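Local coordinates for sensor protein (Rhodopseudomonas palustris, PDB 2OOL) that senses light through a bound biliverdin chromophore in its PAS-GAF module and probably relays the signal as a histidine kinase, at residues Q40-L45 and S260-V265; R231-I236 and T268-M273. One frame throughout, in Å; residues are numbered along the deposited sequence.

Contact 1 of 2, residues Q40-L45 and S260-V265. With LBV (3-[2-[(Z)-[3-(2-carboxyethyl)-5-[(Z)-(4-ethenyl-3-methyl-5-oxidanylidene-pyrrol-2-ylidene)methyl]-4-methyl-pyrrol-1-ium -2-ylidene]methyl]-5-[(Z)-[(3E)-3-ethylidene-4-methyl-5-oxidanylidene-pyrrolidin-2-ylidene]methyl]-4-methyl-1H-pyrrol-3- yl]propanoic acid), chain C.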
ATOM      1  N   GLN A  40      17.589  -3.228 -21.952  1.00 52.45           N
ATOM      2  CA  GLN A  40      18.448  -3.341 -20.803  1.00 53.70           C
ATOM      3  C   GLN A  40      18.449  -4.815 -20.332  1.00 54.42           C
ATOM      4  O   GLN A  40      17.388  -5.369 -20.029  1.00 54.69           O
ATOM      5  CB  GLN A  40      17.992  -2.409 -19.664  1.00 53.64           C
ATOM      6  CG  GLN A  40      17.877  -0.944 -20.116  1.00 53.86           C
ATOM      7  CD  GLN A  40      17.427  -0.043 -19.030  1.00 54.01           C
ATOM      8  OE1 GLN A  40      18.058   0.002 -17.988  1.00 53.87           O
ATOM      9  NE2 GLN A  40      16.344   0.699 -19.266  1.00 50.85           N
ATOM     10  N   PRO A  41      19.640  -5.416 -20.200  1.00 54.26           N
ATOM     11  CA  PRO A  41      19.768  -6.843 -19.964  1.00 54.54           C
ATOM     12  C   PRO A  41      19.559  -7.390 -18.541  1.00 54.90           C
ATOM     13  O   PRO A  41      19.778  -8.574 -18.333  1.00 54.08           O
ATOM     14  CB  PRO A  41      21.209  -7.137 -20.426  1.00 54.07           C
ATOM     15  CG  PRO A  41      21.932  -5.907 -20.169  1.00 55.22           C
ATOM     16  CD  PRO A  41      20.952  -4.750 -20.212  1.00 54.30           C
ATOM     17  N   HIS A  42      19.109  -6.599 -17.569  1.00 55.31           N
ATOM     18  CA  HIS A  42      18.759  -7.191 -16.269  1.00 54.98           C
ATOM     19  C   HIS A  42      17.448  -8.002 -16.409  1.00 55.35           C
ATOM     20  O   HIS A  42      17.027  -8.626 -15.454  1.00 55.51           O
ATOM     21  CB  HIS A  42      18.620  -6.108 -15.171  1.00 56.61           C
ATOM     22  CG  HIS A  42      17.533  -5.115 -15.455  1.00 56.22           C
ATOM     23  ND1 HIS A  42      17.672  -4.117 -16.389  1.00 57.25           N
ATOM     24  CD2 HIS A  42      16.277  -5.002 -14.968  1.00 57.60           C
ATOM     25  CE1 HIS A  42      16.548  -3.434 -16.472  1.00 56.80           C
ATOM     26  NE2 HIS A  42      15.688  -3.934 -15.607  1.00 56.03           N
ATOM     27  N   GLY A  43      16.789  -7.949 -17.585  1.00 54.75           N
ATOM     28  CA  GLY A  43      15.508  -8.642 -17.824  1.00 53.19           C
ATOM     29  C   GLY A  43      15.544  -9.313 -19.196  1.00 52.34           C
ATOM     30  O   GLY A  43      16.515  -9.209 -19.893  1.00 51.91           O
ATOM     31  N   TYR A  44      14.478  -9.994 -19.575  1.00 52.54           N
ATOM     32  CA  TYR A  44      14.374 -10.633 -20.893  1.00 53.37           C
ATOM     33  C   TYR A  44      13.056 -10.257 -21.582  1.00 53.33           C
ATOM     34  O   TYR A  44      12.033 -10.110 -20.926  1.00 52.73           O
ATOM     35  CB  TYR A  44      14.463 -12.175 -20.745  1.00 53.93           C
ATOM     36  CG  TYR A  44      15.690 -12.672 -20.007  1.00 54.06           C
ATOM     37  CD1 TYR A  44      16.869 -12.959 -20.680  1.00 54.26           C
ATOM     38  CD2 TYR A  44      15.667 -12.874 -18.620  1.00 56.28           C
ATOM     39  CE1 TYR A  44      18.019 -13.398 -19.980  1.00 54.33           C
ATOM     40  CE2 TYR A  44      16.810 -13.304 -17.923  1.00 54.42           C
ATOM     41  CZ  TYR A  44      17.972 -13.558 -18.617  1.00 53.37           C
ATOM     42  OH  TYR A  44      19.089 -14.023 -17.939  1.00 55.68           O
ATOM     43  N   LEU A  45      13.057 -10.169 -22.912  1.00 53.87           N
ATOM     44  CA  LEU A  45      11.844  -9.762 -23.642  1.00 53.20           C
ATOM     45  C   LEU A  45      11.453 -10.760 -24.729  1.00 53.63           C
ATOM     46  O   LEU A  45      12.311 -11.232 -25.469  1.00 53.22           O
ATOM     47  CB  LEU A  45      12.052  -8.372 -24.267  1.00 53.50           C
ATOM     48  CG  LEU A  45      10.932  -7.682 -25.026  1.00 53.83           C
ATOM     49  CD1 LEU A  45      11.142  -6.168 -24.944  1.00 53.05           C
ATOM     50  CD2 LEU A  45      10.796  -8.156 -26.523  1.00 51.84           C
ATOM     51  N   SER A 260       7.480  -0.586 -23.073  1.00 56.66           N
ATOM     52  CA  SER A 260       8.268  -1.661 -22.544  1.00 56.58           C
ATOM     53  C   SER A 260       9.160  -1.209 -21.389  1.00 56.14           C
ATOM     54  O   SER A 260       9.880  -0.225 -21.503  1.00 55.91           O
ATOM     55  CB  SER A 260       9.128  -2.287 -23.662  1.00 57.67           C
ATOM     56  OG  SER A 260      10.492  -2.325 -23.163  1.00 60.17           O
ATOM     57  N   VAL A 261       9.132  -1.952 -20.276  1.00 56.22           N
ATOM     58  CA  VAL A 261       9.909  -1.594 -19.089  1.00 54.51           C
ATOM     59  C   VAL A 261      11.393  -1.774 -19.285  1.00 54.54           C
ATOM     60  O   VAL A 261      12.180  -1.130 -18.566  1.00 54.72           O
ATOM     61  CB  VAL A 261       9.397  -2.323 -17.778  1.00 55.52           C
ATOM     62  CG1 VAL A 261       7.989  -1.811 -17.408  1.00 51.94           C
ATOM     63  CG2 VAL A 261       9.360  -3.827 -17.927  1.00 54.31           C
ATOM     64  N   LEU A 262      11.823  -2.583 -20.263  1.00 52.85           N
ATOM     65  CA  LEU A 262      13.269  -2.834 -20.487  1.00 52.74           C
ATOM     66  C   LEU A 262      13.884  -2.101 -21.673  1.00 52.57           C
ATOM     67  O   LEU A 262      15.047  -2.290 -21.944  1.00 52.98           O
ATOM     68  CB  LEU A 262      13.531  -4.351 -20.703  1.00 53.13           C
ATOM     69  CG  LEU A 262      13.038  -5.338 -19.628  1.00 53.04           C
ATOM     70  CD1 LEU A 262      13.144  -6.801 -20.060  1.00 50.22           C
ATOM     71  CD2 LEU A 262      13.792  -5.113 -18.367  1.00 50.02           C
ATOM     72  N   ARG A 263      13.117  -1.268 -22.376  1.00 53.01           N
ATOM     73  CA  ARG A 263      13.585  -0.523 -23.544  1.00 52.08           C
ATOM     74  C   ARG A 263      14.941   0.057 -23.245  1.00 53.04           C
ATOM     75  O   ARG A 263      15.145   0.667 -22.208  1.00 50.81           O
ATOM     76  CB  ARG A 263      12.611   0.611 -23.860  1.00 52.28           C
ATOM     77  CG  ARG A 263      13.019   1.578 -24.985  1.00 52.31           C
ATOM     78  CD  ARG A 263      11.988   2.712 -25.207  1.00 52.97           C
ATOM     79  NE  ARG A 263      11.805   3.567 -24.016  1.00 49.83           N
ATOM     80  CZ  ARG A 263      12.632   4.535 -23.636  1.00 53.50           C
ATOM     81  NH1 ARG A 263      12.412   5.206 -22.481  1.00 50.40           N
ATOM     82  NH2 ARG A 263      13.668   4.839 -24.388  1.00 51.14           N
ATOM     83  N   SER A 264      15.879  -0.109 -24.159  1.00 52.72           N
ATOM     84  CA  SER A 264      17.178   0.548 -23.986  1.00 52.70           C
ATOM     85  C   SER A 264      16.989   2.042 -24.197  1.00 53.39           C
ATOM     86  O   SER A 264      16.229   2.438 -25.087  1.00 53.27           O
ATOM     87  CB  SER A 264      18.112   0.014 -25.063  1.00 53.58           C
ATOM     88  OG  SER A 264      19.408   0.377 -24.778  1.00 54.37           O
ATOM     89  N   VAL A 265      17.718   2.859 -23.433  1.00 52.91           N
ATOM     90  CA  VAL A 265      17.529   4.283 -23.408  1.00 53.11           C
ATOM     91  C   VAL A 265      18.641   5.018 -24.156  1.00 53.59           C
ATOM     92  O   VAL A 265      19.649   4.430 -24.479  1.00 54.99           O
ATOM     93  CB  VAL A 265      17.435   4.817 -21.944  1.00 52.89           C
ATOM     94  CG1 VAL A 265      16.261   4.167 -21.240  1.00 52.12           C
ATOM     95  CG2 VAL A 265      18.692   4.563 -21.231  1.00 52.50           C
TER
HETATM   96  C1A LBV C 400      20.978  15.999 -22.410  1.00 55.95           C
HETATM   97  C1B LBV C 400      17.884  12.899 -23.163  1.00 50.99           C
HETATM   98  O1B LBV C 400      15.529   6.901 -23.779  1.00 34.79           O
HETATM   99  C1C LBV C 400      16.118  12.236 -19.035  1.00 43.62           C
HETATM  100  O1C LBV C 400      14.911   9.200 -14.989  1.00 38.53           O
HETATM  101  C1D LBV C 400      17.416  14.968 -15.389  1.00 49.75           C
HETATM  102  C2A LBV C 400      21.239  16.472 -23.819  1.00 54.65           C
HETATM  103  C2B LBV C 400      17.118  11.874 -23.735  1.00 46.95           C
HETATM  104  O2B LBV C 400      14.081   7.436 -22.209  1.00 34.47           O
HETATM  105  C2C LBV C 400      15.417  11.812 -17.886  1.00 40.66           C
HETATM  106  O2C LBV C 400      17.007   9.223 -15.698  1.00 32.55           O
HETATM  107  C2D LBV C 400      17.563  16.271 -14.868  1.00 50.56           C
HETATM  108  C3A LBV C 400      20.255  15.534 -24.540  1.00 55.35           C
HETATM  109  C3B LBV C 400      16.370  11.275 -22.724  1.00 44.10           C
HETATM  110  C3C LBV C 400      15.736  12.704 -16.875  1.00 43.20           C
HETATM  111  C3D LBV C 400      17.691  16.125 -13.504  1.00 51.80           C
HETATM  112  C4A LBV C 400      19.593  14.715 -23.586  1.00 54.88           C
HETATM  113  C4B LBV C 400      16.652  11.986 -21.521  1.00 44.24           C
HETATM  114  C4C LBV C 400      16.648  13.641 -17.390  1.00 43.28           C
HETATM  115  C4D LBV C 400      17.627  14.752 -13.230  1.00 52.52           C
HETATM  116  CAA LBV C 400      20.010  15.481 -25.931  1.00 55.80           C
HETATM  117  CAB LBV C 400      15.420  10.082 -22.908  1.00 40.89           C
HETATM  118  CAC LBV C 400      14.459  10.618 -17.657  1.00 41.48           C
HETATM  119  CAD LBV C 400      17.883  17.164 -12.626  1.00 50.72           C
HETATM  120  CBA LBV C 400      20.618  16.379 -27.061  1.00 58.06           C
HETATM  121  CBB LBV C 400      16.035   8.780 -22.437  1.00 38.07           C
HETATM  122  CBC LBV C 400      15.263   9.315 -17.352  1.00 40.03           C
HETATM  123  CBD LBV C 400      17.991  16.992 -11.251  1.00 50.46           C
HETATM  124  CGB LBV C 400      15.126   7.604 -22.844  1.00 36.62           C
HETATM  125  CGC LBV C 400      15.776   9.226 -15.878  1.00 39.62           C
HETATM  126  CHB LBV C 400      18.662  13.734 -23.978  1.00 49.81           C
HETATM  127  CHC LBV C 400      16.038  11.594 -20.291  1.00 42.67           C
HETATM  128  CHD LBV C 400      17.242  14.730 -16.746  1.00 46.33           C
HETATM  129  CMA LBV C 400      22.699  16.154 -24.180  0.50 56.38           C
HETATM  130  CMB LBV C 400      17.125  11.447 -25.220  1.00 42.99           C
HETATM  131  CMC LBV C 400      15.135  12.583 -15.458  1.00 40.02           C
HETATM  132  CMD LBV C 400      17.570  17.624 -15.612  1.00 47.67           C
HETATM  133  N_A LBV C 400      20.046  15.025 -22.366  1.00 55.96           N
HETATM  134  O_A LBV C 400      21.540  16.446 -21.414  1.00 55.40           O
HETATM  135  N_B LBV C 400      17.548  12.928 -21.862  1.00 43.22           N
HETATM  136  N_C LBV C 400      16.838  13.309 -18.668  1.00 43.28           N
HETATM  137  N_D LBV C 400      17.479  14.110 -14.388  1.00 49.36           N
HETATM  138  O_D LBV C 400      17.700  14.180 -12.128  1.00 48.55           O
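Gln40 meets the 260-265 loop with its backbone and its side chain. Its N donates to Leu262 O at 2.7 Å, nearly straight at 167°. The side chain is extended beyond CG (chi2 179°), which carries the amide on to the next carbonyl. There NE2 donates to Arg263 O at 3.2 Å. This oxygen lies close to the Gln40 amide plane, while NE2 is tilted out of the carbonyl's plane. NE2 probably also donates to Ile232 O. An alanine here would probably leave the carbonyls of Arg263 and Ile232 without this donor and open a gap beside Val265 CG1. The contact joins the PAS and GAF domains. Here the N-terminal segment meets a long GAF loop, consistent with the phytochrome knot, in which that segment threads the loop. Leu262 divides its two methyls between the end of the turn and the His42 ring. CD1 sits against Tyr44 N at 3.5 Å, and CD2 meets His42 NE2 obliquely, also at 3.5 Å. The His42 CG lies between its backbone N and carbonyl carbon (chi1 62°), which brings the ring back toward Leu262. Glu132 holds Ser260 OG and the backbone N of Val261 and Leu262. Arg263 points away from 40-45, and its guanidinium grips the bilin's ring B propionate with two bonds. NH1 reaches LBV O2B and NH2 reaches LBV O1B, each at 2.8 Å.

Contact 2 of 2, residues R231-I236 and T268-M273. With LBV (3-[2-[(Z)-[3-(2-carboxyethyl)-5-[(Z)-(4-ethenyl-3-methyl-5-oxidanylidene-pyrrol-2-ylidene)methyl]-4-methyl-pyrrol-1-ium -2-ylidene]methyl]-5-[(Z)-[(3E)-3-ethylidene-4-methyl-5-oxidanylidene-pyrrolidin-2-ylidene]methyl]-4-methyl-1H-pyrrol-3- yl]propanoic acid), chain C.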
ATOM      1  N   ARG A 231       9.827   4.842 -15.428  1.00 52.75           N
ATOM      2  CA  ARG A 231      10.986   4.240 -16.109  1.00 51.46           C
ATOM      3  C   ARG A 231      12.127   4.024 -15.114  1.00 50.91           C
ATOM      4  O   ARG A 231      12.281   4.792 -14.173  1.00 49.62           O
ATOM      5  CB  ARG A 231      11.477   5.171 -17.219  1.00 51.36           C
ATOM      6  CG  ARG A 231      12.005   6.502 -16.710  1.00 54.13           C
ATOM      7  CD  ARG A 231      11.606   7.676 -17.595  1.00 54.03           C
ATOM      8  NE  ARG A 231      10.165   7.745 -17.732  1.00 52.71           N
ATOM      9  CZ  ARG A 231       9.381   8.576 -17.061  1.00 51.05           C
ATOM     10  NH1 ARG A 231       8.092   8.558 -17.289  1.00 52.27           N
ATOM     11  NH2 ARG A 231       9.859   9.415 -16.161  1.00 53.55           N
ATOM     12  N   ILE A 232      12.920   2.996 -15.334  1.00 49.57           N
ATOM     13  CA  ILE A 232      14.049   2.696 -14.522  1.00 50.44           C
ATOM     14  C   ILE A 232      15.245   2.283 -15.343  1.00 50.27           C
ATOM     15  O   ILE A 232      15.113   1.575 -16.353  1.00 50.12           O
ATOM     16  CB  ILE A 232      13.751   1.652 -13.380  1.00 51.11           C
ATOM     17  CG1 ILE A 232      15.005   1.404 -12.516  1.00 50.11           C
ATOM     18  CG2 ILE A 232      13.252   0.303 -13.930  1.00 49.50           C
ATOM     19  CD1 ILE A 232      14.705   0.674 -11.161  1.00 51.18           C
ATOM     20  N   ILE A 233      16.420   2.740 -14.891  1.00 50.72           N
ATOM     21  CA  ILE A 233      17.694   2.371 -15.468  1.00 51.29           C
ATOM     22  C   ILE A 233      18.532   1.910 -14.284  1.00 52.34           C
ATOM     23  O   ILE A 233      19.212   2.694 -13.693  1.00 51.04           O
ATOM     24  CB  ILE A 233      18.410   3.584 -16.206  1.00 52.46           C
ATOM     25  CG1 ILE A 233      17.435   4.338 -17.150  1.00 52.52           C
ATOM     26  CG2 ILE A 233      19.705   3.103 -16.971  1.00 49.06           C
ATOM     27  CD1 ILE A 233      17.845   5.789 -17.476  1.00 51.79           C
ATOM     28  N   PRO A 234      18.470   0.612 -13.932  1.00 53.36           N
ATOM     29  CA  PRO A 234      19.200   0.149 -12.735  1.00 53.50           C
ATOM     30  C   PRO A 234      20.715   0.242 -12.777  1.00 54.12           C
ATOM     31  O   PRO A 234      21.328   0.351 -11.707  1.00 54.99           O
ATOM     32  CB  PRO A 234      18.813  -1.310 -12.595  1.00 53.72           C
ATOM     33  CG  PRO A 234      17.743  -1.584 -13.602  1.00 53.68           C
ATOM     34  CD  PRO A 234      17.719  -0.460 -14.600  1.00 53.17           C
ATOM     35  N   ASP A 235      21.293   0.138 -13.971  1.00 54.35           N
ATOM     36  CA  ASP A 235      22.711   0.224 -14.211  1.00 54.73           C
ATOM     37  C   ASP A 235      22.941   0.984 -15.490  1.00 54.44           C
ATOM     38  O   ASP A 235      22.606   0.461 -16.557  1.00 55.22           O
ATOM     39  CB  ASP A 235      23.343  -1.161 -14.360  1.00 55.23           C
ATOM     40  CG  ASP A 235      24.903  -1.107 -14.415  1.00 56.69           C
ATOM     41  OD1 ASP A 235      25.536  -0.013 -14.475  1.00 55.28           O
ATOM     42  OD2 ASP A 235      25.507  -2.196 -14.372  1.00 64.07           O
ATOM     43  N   ILE A 236      23.466   2.221 -15.376  1.00 55.03           N
ATOM     44  CA  ILE A 236      23.669   3.103 -16.527  1.00 54.85           C
ATOM     45  C   ILE A 236      24.790   2.595 -17.424  1.00 55.85           C
ATOM     46  O   ILE A 236      24.975   3.101 -18.525  1.00 56.84           O
ATOM     47  CB  ILE A 236      23.945   4.632 -16.159  1.00 54.84           C
ATOM     48  CG1 ILE A 236      25.318   4.798 -15.460  1.00 54.19           C
ATOM     49  CG2 ILE A 236      22.749   5.237 -15.335  1.00 53.85           C
ATOM     50  CD1 ILE A 236      25.826   6.260 -15.153  1.00 53.12           C
ATOM     51  N   THR A 268      23.044   9.201 -25.137  1.00 53.63           N
ATOM     52  CA  THR A 268      23.296  10.579 -24.714  1.00 54.32           C
ATOM     53  C   THR A 268      22.836  10.828 -23.300  1.00 54.44           C
ATOM     54  O   THR A 268      23.476  11.568 -22.551  1.00 55.46           O
ATOM     55  CB  THR A 268      22.564  11.594 -25.648  1.00 54.76           C
ATOM     56  OG1 THR A 268      22.839  11.257 -27.009  1.00 56.43           O
ATOM     57  CG2 THR A 268      23.073  12.972 -25.423  1.00 53.59           C
ATOM     58  N   HIS A 269      21.680  10.281 -22.927  1.00 54.25           N
ATOM     59  CA  HIS A 269      21.257  10.387 -21.524  1.00 54.09           C
ATOM     60  C   HIS A 269      22.184   9.592 -20.629  1.00 54.31           C
ATOM     61  O   HIS A 269      22.560  10.039 -19.557  1.00 51.61           O
ATOM     62  CB  HIS A 269      19.854   9.869 -21.319  1.00 54.11           C
ATOM     63  CG  HIS A 269      19.397   9.962 -19.896  1.00 54.11           C
ATOM     64  ND1 HIS A 269      19.573  11.093 -19.141  1.00 53.14           N
ATOM     65  CD2 HIS A 269      18.800   9.056 -19.091  1.00 52.63           C
ATOM     66  CE1 HIS A 269      19.071  10.890 -17.936  1.00 55.26           C
ATOM     67  NE2 HIS A 269      18.587   9.658 -17.884  1.00 52.44           N
ATOM     68  N   LEU A 270      22.568   8.396 -21.065  1.00 54.53           N
ATOM     69  CA  LEU A 270      23.458   7.597 -20.217  1.00 55.87           C
ATOM     70  C   LEU A 270      24.752   8.357 -19.896  1.00 57.04           C
ATOM     71  O   LEU A 270      25.255   8.316 -18.759  1.00 58.10           O
ATOM     72  CB  LEU A 270      23.761   6.259 -20.842  1.00 55.01           C
ATOM     73  CG  LEU A 270      22.549   5.314 -20.949  1.00 55.05           C
ATOM     74  CD1 LEU A 270      22.993   4.051 -21.677  1.00 51.64           C
ATOM     75  CD2 LEU A 270      21.932   5.001 -19.571  1.00 52.43           C
ATOM     76  N   GLU A 271      25.278   9.060 -20.887  1.00 58.47           N
ATOM     77  CA  GLU A 271      26.538   9.813 -20.750  1.00 58.93           C
ATOM     78  C   GLU A 271      26.335  11.018 -19.827  1.00 58.63           C
ATOM     79  O   GLU A 271      27.210  11.380 -19.037  1.00 59.07           O
ATOM     80  CB  GLU A 271      27.007  10.202 -22.152  1.00 58.71           C
ATOM     81  CG  GLU A 271      28.123  11.228 -22.283  1.00 61.43           C
ATOM     82  CD  GLU A 271      28.655  11.318 -23.762  1.00 63.71           C
ATOM     83  OE1 GLU A 271      28.391  10.360 -24.562  1.00 72.08           O
ATOM     84  OE2 GLU A 271      29.324  12.337 -24.117  1.00 68.19           O
ATOM     85  N   TYR A 272      25.165  11.631 -19.921  1.00 58.54           N
ATOM     86  CA  TYR A 272      24.741  12.652 -18.981  1.00 58.22           C
ATOM     87  C   TYR A 272      24.830  12.145 -17.552  1.00 57.97           C
ATOM     88  O   TYR A 272      25.300  12.851 -16.652  1.00 55.17           O
ATOM     89  CB  TYR A 272      23.295  13.023 -19.269  1.00 59.74           C
ATOM     90  CG  TYR A 272      22.685  14.037 -18.329  1.00 60.05           C
ATOM     91  CD1 TYR A 272      21.938  13.633 -17.218  1.00 62.42           C
ATOM     92  CD2 TYR A 272      22.793  15.391 -18.589  1.00 62.30           C
ATOM     93  CE1 TYR A 272      21.362  14.563 -16.368  1.00 62.48           C
ATOM     94  CE2 TYR A 272      22.216  16.341 -17.745  1.00 63.57           C
ATOM     95  CZ  TYR A 272      21.505  15.928 -16.640  1.00 63.92           C
ATOM     96  OH  TYR A 272      20.926  16.893 -15.820  1.00 64.63           O
ATOM     97  N   MET A 273      24.337  10.926 -17.337  1.00 56.75           N
ATOM     98  CA  MET A 273      24.332  10.347 -15.993  1.00 56.77           C
ATOM     99  C   MET A 273      25.728   9.958 -15.517  1.00 56.36           C
ATOM    100  O   MET A 273      26.030  10.084 -14.342  1.00 55.76           O
ATOM    101  CB  MET A 273      23.391   9.162 -15.927  1.00 56.63           C
ATOM    102  CG  MET A 273      21.950   9.535 -16.119  1.00 55.85           C
ATOM    103  SD  MET A 273      21.380  10.676 -14.869  1.00 57.71           S
ATOM    104  CE  MET A 273      21.694   9.704 -13.381  1.00 58.97           C
TER
HETATM  105  C1A LBV C 400      20.978  15.999 -22.410  1.00 55.95           C
HETATM  106  C1B LBV C 400      17.884  12.899 -23.163  1.00 50.99           C
HETATM  107  O1B LBV C 400      15.529   6.901 -23.779  1.00 34.79           O
HETATM  108  C1C LBV C 400      16.118  12.236 -19.035  1.00 43.62           C
HETATM  109  O1C LBV C 400      14.911   9.200 -14.989  1.00 38.53           O
HETATM  110  C1D LBV C 400      17.416  14.968 -15.389  1.00 49.75           C
HETATM  111  C2A LBV C 400      21.239  16.472 -23.819  1.00 54.65           C
HETATM  112  C2B LBV C 400      17.118  11.874 -23.735  1.00 46.95           C
HETATM  113  O2B LBV C 400      14.081   7.436 -22.209  1.00 34.47           O
HETATM  114  C2C LBV C 400      15.417  11.812 -17.886  1.00 40.66           C
HETATM  115  O2C LBV C 400      17.007   9.223 -15.698  1.00 32.55           O
HETATM  116  C2D LBV C 400      17.563  16.271 -14.868  1.00 50.56           C
HETATM  117  C3A LBV C 400      20.255  15.534 -24.540  1.00 55.35           C
HETATM  118  C3B LBV C 400      16.370  11.275 -22.724  1.00 44.10           C
HETATM  119  C3C LBV C 400      15.736  12.704 -16.875  1.00 43.20           C
HETATM  120  C3D LBV C 400      17.691  16.125 -13.504  1.00 51.80           C
HETATM  121  C4A LBV C 400      19.593  14.715 -23.586  1.00 54.88           C
HETATM  122  C4B LBV C 400      16.652  11.986 -21.521  1.00 44.24           C
HETATM  123  C4C LBV C 400      16.648  13.641 -17.390  1.00 43.28           C
HETATM  124  C4D LBV C 400      17.627  14.752 -13.230  1.00 52.52           C
HETATM  125  CAA LBV C 400      20.010  15.481 -25.931  1.00 55.80           C
HETATM  126  CAB LBV C 400      15.420  10.082 -22.908  1.00 40.89           C
HETATM  127  CAC LBV C 400      14.459  10.618 -17.657  1.00 41.48           C
HETATM  128  CAD LBV C 400      17.883  17.164 -12.626  1.00 50.72           C
HETATM  129  CBA LBV C 400      20.618  16.379 -27.061  1.00 58.06           C
HETATM  130  CBB LBV C 400      16.035   8.780 -22.437  1.00 38.07           C
HETATM  131  CBC LBV C 400      15.263   9.315 -17.352  1.00 40.03           C
HETATM  132  CBD LBV C 400      17.991  16.992 -11.251  1.00 50.46           C
HETATM  133  CGB LBV C 400      15.126   7.604 -22.844  1.00 36.62           C
HETATM  134  CGC LBV C 400      15.776   9.226 -15.878  1.00 39.62           C
HETATM  135  CHB LBV C 400      18.662  13.734 -23.978  1.00 49.81           C
HETATM  136  CHC LBV C 400      16.038  11.594 -20.291  1.00 42.67           C
HETATM  137  CHD LBV C 400      17.242  14.730 -16.746  1.00 46.33           C
HETATM  138  CMA LBV C 400      22.699  16.154 -24.180  0.50 56.38           C
HETATM  139  CMB LBV C 400      17.125  11.447 -25.220  1.00 42.99           C
HETATM  140  CMC LBV C 400      15.135  12.583 -15.458  1.00 40.02           C
HETATM  141  CMD LBV C 400      17.570  17.624 -15.612  1.00 47.67           C
HETATM  142  N_A LBV C 400      20.046  15.025 -22.366  1.00 55.96           N
HETATM  143  O_A LBV C 400      21.540  16.446 -21.414  1.00 55.40           O
HETATM  144  N_B LBV C 400      17.548  12.928 -21.862  1.00 43.22           N
HETATM  145  N_C LBV C 400      16.838  13.309 -18.668  1.00 43.28           N
HETATM  146  N_D LBV C 400      17.479  14.110 -14.388  1.00 49.36           N
HETATM  147  O_D LBV C 400      17.700  14.180 -12.128  1.00 48.55           O
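Ile236 and Leu270 mark the closest backbone approach, with CA atoms 5.8 Å apart, where the segment after strand 230-233 passes helix 267-276 without a hydrogen bond between them. The helix keeps its own bonds, such as Met273 N to His269 O. The contact is made by apolar side chains, against each other and against backbone atoms. Leu270 CD2 rests against two isoleucines. It lies 3.9 Å from Ile233 CG2 and 4.0 Å from Ile236 CB, and the Ile236 carbonyl oxygen lies close by. Further along the helix, Ile236 and Met273 cross at about a right angle, with Ile236 CD1 3.9 Å from Met273 CB.

His269 links this apolar patch to the chromophore. Its CG is anti to the backbone N (chi1 180°), which carries the ring out beside the bilin. One face of the imidazole lies over LBV C1C, offset toward the rim. Met273 CG lies over the opposite face, also toward its rim, so the ring is held between the chromophore and a neighbouring side chain. At the edge, NE2 donates to LBV O2C of the ring C propionate at 2.7 Å, with an N-H...O angle of 154°. Ile233 CD1 meets the same ring at its edge, 3.8 Å from His269 CD2. Thr268 and Tyr272 extend this wall of the pocket. Thr268 CG2 touches LBV CMA, and Tyr272 OH sits 3.4 Å from LBV CMD.

The contact lies inside the GAF domain, the chromophore-binding part of the protein. Strand 230-233 is an outermost strand of its six-stranded antiparallel sheet and pairs with strand 280-288 through Arg231-Ser283 and Ile233-Ala281. On the helix side, Met273 rests on His299 of strand 291-300, and Tyr272 reaches the loop at Asp216.

Overall arrangement
Contacts 1 and 2 lie side by side, with centres about 12 Å apart, and their segments alternate along the chain. Gln40 and His42 bridge them. The probable bond from Gln40 NE2 to Ile232 O (3.3 Å) ties the two, and Gln40 OE1 packs 3.4 Å from Pro234 CD. His42 CE1 adds a contact of 3.6 Å to Pro234 CG. The PAS-side segment 40-45 thus rests on the edge strand of the GAF sheet as well as on the 260-265 loop. Both contacts also reach the bilin. Contact 1 holds one propionate through Arg263 and contact 2 the other through His269. Ser266 N, between 260-265 and 268-273 in sequence, also bonds the chromophore.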